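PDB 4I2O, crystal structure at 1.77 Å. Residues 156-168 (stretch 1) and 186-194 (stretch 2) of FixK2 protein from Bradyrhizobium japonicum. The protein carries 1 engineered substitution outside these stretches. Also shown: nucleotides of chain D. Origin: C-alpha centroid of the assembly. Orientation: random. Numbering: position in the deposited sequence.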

# COMPACT_ATOMS: atom_id res chain seq x y z
N THR A 156 -15.31 -7.10 2.19
CA THR A 156 -16.09 -7.36 3.42
C THR A 156 -15.21 -8.16 4.38
O THR A 156 -14.12 -8.67 4.03
CB THR A 156 -17.33 -8.17 3.13
OG1 THR A 156 -16.89 -9.44 2.67
CG2 THR A 156 -18.19 -7.54 2.00
N ALA A 157 -15.64 -8.32 5.61
CA ALA A 157 -14.81 -9.07 6.57
C ALA A 157 -14.56 -10.50 6.04
O ALA A 157 -13.45 -11.06 6.09
CB ALA A 157 -15.55 -9.11 7.95
N MET A 158 -15.59 -11.14 5.52
CA MET A 158 -15.36 -12.51 5.02
C MET A 158 -14.43 -12.57 3.82
O MET A 158 -13.54 -13.44 3.72
CB MET A 158 -16.67 -13.19 4.71
CG MET A 158 -16.52 -14.67 4.18
SD MET A 158 -15.68 -15.83 5.34
CE MET A 158 -17.11 -16.11 6.40
N GLU A 159 -14.60 -11.65 2.88
CA GLU A 159 -13.62 -11.56 1.78
C GLU A 159 -12.20 -11.35 2.21
O GLU A 159 -11.24 -11.89 1.58
CB GLU A 159 -14.07 -10.40 0.82
CG GLU A 159 -15.35 -10.69 0.07
CD GLU A 159 -15.92 -9.42 -0.60
OE1 GLU A 159 -15.50 -8.28 -0.20
OE2 GLU A 159 -16.90 -9.55 -1.38
N ARG A 160 -11.99 -10.54 3.26
CA ARG A 160 -10.65 -10.33 3.78
C ARG A 160 -10.10 -11.60 4.36
O ARG A 160 -8.93 -11.93 4.14
CB ARG A 160 -10.63 -9.25 4.88
CG ARG A 160 -11.13 -7.86 4.39
CD ARG A 160 -11.19 -6.87 5.53
NE ARG A 160 -11.87 -5.65 4.97
CZ ARG A 160 -11.66 -4.39 5.37
NH1 ARG A 160 -10.79 -4.11 6.34
NH2 ARG A 160 -12.35 -3.39 4.77
N VAL A 161 -10.91 -12.29 5.14
CA VAL A 161 -10.40 -13.53 5.74
C VAL A 161 -10.11 -14.63 4.72
O VAL A 161 -9.08 -15.32 4.80
CB VAL A 161 -11.41 -14.04 6.83
CG1 VAL A 161 -11.00 -15.48 7.36
CG2 VAL A 161 -11.38 -13.05 8.03
N ALA A 162 -10.96 -14.75 3.72
CA ALA A 162 -10.72 -15.74 2.69
C ALA A 162 -9.46 -15.35 1.90
O ALA A 162 -8.67 -16.21 1.54
CB ALA A 162 -11.91 -15.82 1.76
N THR A 163 -9.29 -14.05 1.63
CA THR A 163 -8.04 -13.63 0.93
C THR A 163 -6.83 -14.06 1.76
O THR A 163 -5.88 -14.63 1.23
CB THR A 163 -7.99 -12.11 0.73
OG1 THR A 163 -9.10 -11.79 -0.08
CG2 THR A 163 -6.68 -11.70 -0.04
N PHE A 164 -6.87 -13.77 3.06
CA PHE A 164 -5.78 -14.06 3.97
C PHE A 164 -5.48 -15.55 3.96
O PHE A 164 -4.30 -15.97 3.83
CB PHE A 164 -6.14 -13.60 5.38
CG PHE A 164 -5.23 -14.17 6.45
CD1 PHE A 164 -3.96 -13.57 6.67
CD2 PHE A 164 -5.63 -15.24 7.22
CE1 PHE A 164 -3.09 -14.04 7.65
CE2 PHE A 164 -4.75 -15.78 8.23
CZ PHE A 164 -3.48 -15.15 8.44
N LEU A 165 -6.50 -16.39 4.14
CA LEU A 165 -6.25 -17.86 4.16
C LEU A 165 -5.62 -18.38 2.87
O LEU A 165 -4.71 -19.21 2.86
CB LEU A 165 -7.55 -18.59 4.34
CG LEU A 165 -8.14 -18.44 5.74
CD1 LEU A 165 -9.64 -18.88 5.80
CD2 LEU A 165 -7.27 -19.14 6.82
N LEU A 166 -6.10 -17.89 1.73
CA LEU A 166 -5.48 -18.25 0.47
C LEU A 166 -4.03 -17.78 0.30
O LEU A 166 -3.20 -18.52 -0.25
CB LEU A 166 -6.35 -17.78 -0.70
CG LEU A 166 -7.73 -18.48 -0.86
CD1 LEU A 166 -8.57 -17.60 -1.80
CD2 LEU A 166 -7.58 -19.88 -1.41
N GLU A 167 -3.74 -16.55 0.75
CA GLU A 167 -2.36 -16.05 0.73
C GLU A 167 -1.47 -16.94 1.62
O GLU A 167 -0.34 -17.35 1.24
CB GLU A 167 -2.31 -14.61 1.24
CG GLU A 167 -0.88 -14.08 1.21
CD GLU A 167 -0.71 -12.70 1.78
OE1 GLU A 167 -1.59 -12.16 2.51
OE2 GLU A 167 0.33 -12.11 1.49
N MET A 168 -1.93 -17.20 2.84
CA MET A 168 -1.11 -18.07 3.72
C MET A 168 -0.96 -19.50 3.21
O MET A 168 0.10 -20.11 3.39
CB MET A 168 -1.77 -18.13 5.08
CG MET A 168 -1.74 -16.82 5.89
SD MET A 168 -0.06 -16.17 6.19
CE MET A 168 0.08 -14.87 4.97
N ASP A 186 -3.06 -10.48 15.62
CA ASP A 186 -2.20 -10.07 14.48
C ASP A 186 -2.98 -10.23 13.19
O ASP A 186 -2.86 -9.40 12.26
CB ASP A 186 -0.95 -10.98 14.38
CG ASP A 186 0.14 -10.61 15.35
OD1 ASP A 186 -0.04 -9.76 16.23
OD2 ASP A 186 1.22 -11.24 15.24
N ILE A 187 -3.74 -11.33 13.04
CA ILE A 187 -4.51 -11.46 11.78
C ILE A 187 -5.48 -10.28 11.62
O ILE A 187 -5.60 -9.74 10.53
CB ILE A 187 -5.27 -12.79 11.67
CG1 ILE A 187 -4.23 -13.96 11.74
CG2 ILE A 187 -6.08 -12.89 10.38
CD1 ILE A 187 -4.94 -15.34 11.93
N GLY A 188 -6.25 -9.97 12.66
CA GLY A 188 -7.18 -8.82 12.55
C GLY A 188 -6.39 -7.55 12.21
O GLY A 188 -6.87 -6.80 11.38
N ASP A 189 -5.24 -7.27 12.85
CA ASP A 189 -4.47 -6.04 12.51
C ASP A 189 -3.85 -6.04 11.14
O ASP A 189 -3.62 -4.95 10.59
CB ASP A 189 -3.40 -5.66 13.60
CG ASP A 189 -4.02 -5.28 14.90
OD1 ASP A 189 -5.20 -4.84 14.89
OD2 ASP A 189 -3.31 -5.28 15.95
N TYR A 190 -3.71 -7.21 10.51
CA TYR A 190 -3.32 -7.26 9.09
C TYR A 190 -4.50 -6.96 8.20
O TYR A 190 -4.36 -6.29 7.16
CB TYR A 190 -2.83 -8.70 8.79
CG TYR A 190 -2.30 -9.00 7.38
CD1 TYR A 190 -1.27 -8.22 6.78
CD2 TYR A 190 -2.80 -10.07 6.66
CE1 TYR A 190 -0.74 -8.57 5.53
CE2 TYR A 190 -2.26 -10.42 5.40
CZ TYR A 190 -1.23 -9.67 4.86
OH TYR A 190 -0.66 -10.01 3.64
N LEU A 191 -5.69 -7.36 8.63
CA LEU A 191 -6.88 -7.26 7.77
C LEU A 191 -7.80 -6.06 8.12
O LEU A 191 -8.86 -5.96 7.53
CB LEU A 191 -7.77 -8.55 7.89
CG LEU A 191 -7.04 -9.86 7.53
CD1 LEU A 191 -8.01 -11.07 7.72
CD2 LEU A 191 -6.56 -9.68 6.05
N GLY A 192 -7.41 -5.19 9.04
CA GLY A 192 -8.26 -4.03 9.38
C GLY A 192 -9.51 -4.46 10.11
O GLY A 192 -10.56 -3.81 10.01
N LEU A 193 -9.43 -5.57 10.85
CA LEU A 193 -10.62 -6.17 11.59
C LEU A 193 -10.24 -6.45 13.04
O LEU A 193 -9.07 -6.42 13.38
CB LEU A 193 -11.03 -7.55 10.96
CG LEU A 193 -11.44 -7.52 9.47
CD1 LEU A 193 -11.59 -8.97 8.94
CD2 LEU A 193 -12.78 -6.72 9.36
N THR A 194 -11.23 -6.73 13.90
CA THR A 194 -10.95 -7.22 15.28
C THR A 194 -10.71 -8.70 15.22
O THR A 194 -11.15 -9.41 14.28
CB THR A 194 -12.16 -6.96 16.26
OG1 THR A 194 -13.30 -7.63 15.71
CG2 THR A 194 -12.47 -5.46 16.37
P DA D 19 -14.40 -4.93 12.98
OP1 DA D 19 -13.14 -4.22 12.58
OP2 DA D 19 -14.35 -6.38 13.35
O5' DA D 19 -15.03 -4.06 14.14
C5' DA D 19 -15.36 -2.69 13.96
C4' DA D 19 -15.66 -2.09 15.33
O4' DA D 19 -16.99 -2.54 15.76
C3' DA D 19 -14.73 -2.48 16.49
O3' DA D 19 -14.52 -1.20 17.20
C2' DA D 19 -15.47 -3.55 17.28
C1' DA D 19 -16.95 -3.25 16.98
N9 DA D 19 -17.73 -4.46 16.79
C8 DA D 19 -17.52 -5.54 15.98
N7 DA D 19 -18.44 -6.50 16.05
C5 DA D 19 -19.34 -5.99 16.97
C6 DA D 19 -20.56 -6.50 17.43
N6 DA D 19 -21.06 -7.70 17.03
N1 DA D 19 -21.25 -5.76 18.34
C2 DA D 19 -20.73 -4.57 18.69
N3 DA D 19 -19.61 -3.95 18.31
C4 DA D 19 -18.92 -4.74 17.44
P DA D 18 -18.66 -7.02 7.57
OP1 DA D 18 -17.76 -6.82 6.36
OP2 DA D 18 -19.20 -8.31 7.90
O5' DA D 18 -17.94 -6.60 8.93
C5' DA D 18 -17.48 -5.23 8.97
C4' DA D 18 -17.28 -4.75 10.40
O4' DA D 18 -18.62 -4.63 11.04
C3' DA D 18 -16.37 -5.64 11.27
O3' DA D 18 -15.41 -4.69 11.76
C2' DA D 18 -17.41 -6.18 12.27
C1' DA D 18 -18.40 -5.05 12.38
N9 DA D 18 -19.71 -5.55 12.91
C8 DA D 18 -20.40 -6.69 12.52
N7 DA D 18 -21.58 -6.81 13.15
C5 DA D 18 -21.60 -5.73 14.04
C6 DA D 18 -22.53 -5.27 14.98
N6 DA D 18 -23.68 -5.89 15.25
N1 DA D 18 -22.26 -4.11 15.62
C2 DA D 18 -21.14 -3.43 15.38
N3 DA D 18 -20.18 -3.76 14.50
C4 DA D 18 -20.48 -4.92 13.86

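Helices that meet at a steep angle often bury an apolar centre and satisfy the polar groups among and around it with a few directed hydrogen bonds. The contact between residues 156-168 and 186-194 of FixK2 is a compact example: the two helix axes run at 111° to one another, approach to 10.6 Å, and the stretches bury 494 Å² between them.

Phe164 covers the most surface. Its CA-to-CB bond points toward the second stretch, and chi1 in the t well carries the ring against Ile187, whose CG2 lies 3.8 Å from the Phe164 ring centroid and only 11° off the ring normal, a CH-pi contact over the face. Ile187 CG1 also packs 3.6 Å from Phe164 CZ. Tyr190 meets the same ring, with Phe164 CD1 3.7 Å from Tyr190 CD2 and near the plane of the tyrosine ring. The phenol then reaches a polar partner one helical turn further along: Tyr190 OH donates a short hydrogen bond to Glu167 OE1, at 2.6 Å.

Leu191 extends the apolar layer. Leu191 CD1 lies 3.9 Å from both Phe164 CB and Val161 CG2, so one methyl group bridges successive parts of the first helix. The backbone of Leu191 makes a polar contact instead. Near the end of its helix, Leu191 O accepts a hydrogen bond from Arg160 NH1 at 2.9 Å, nearly straight at 164°, with the acceptor near the guanidinium plane.

Arg160 thus combines both kinds of contact, since its aliphatic portion packs as well, with Arg160 CD 4.0 Å from Leu193 CG. Next to the hydrogen bond, Gly192 has positive phi, which favours glycine, and an ideal CB there would clash with Arg160 NH1 at 2.9 Å. Beyond it, Leu193 CD2 closes the apolar layer against Ala157 CB at 3.9 Å.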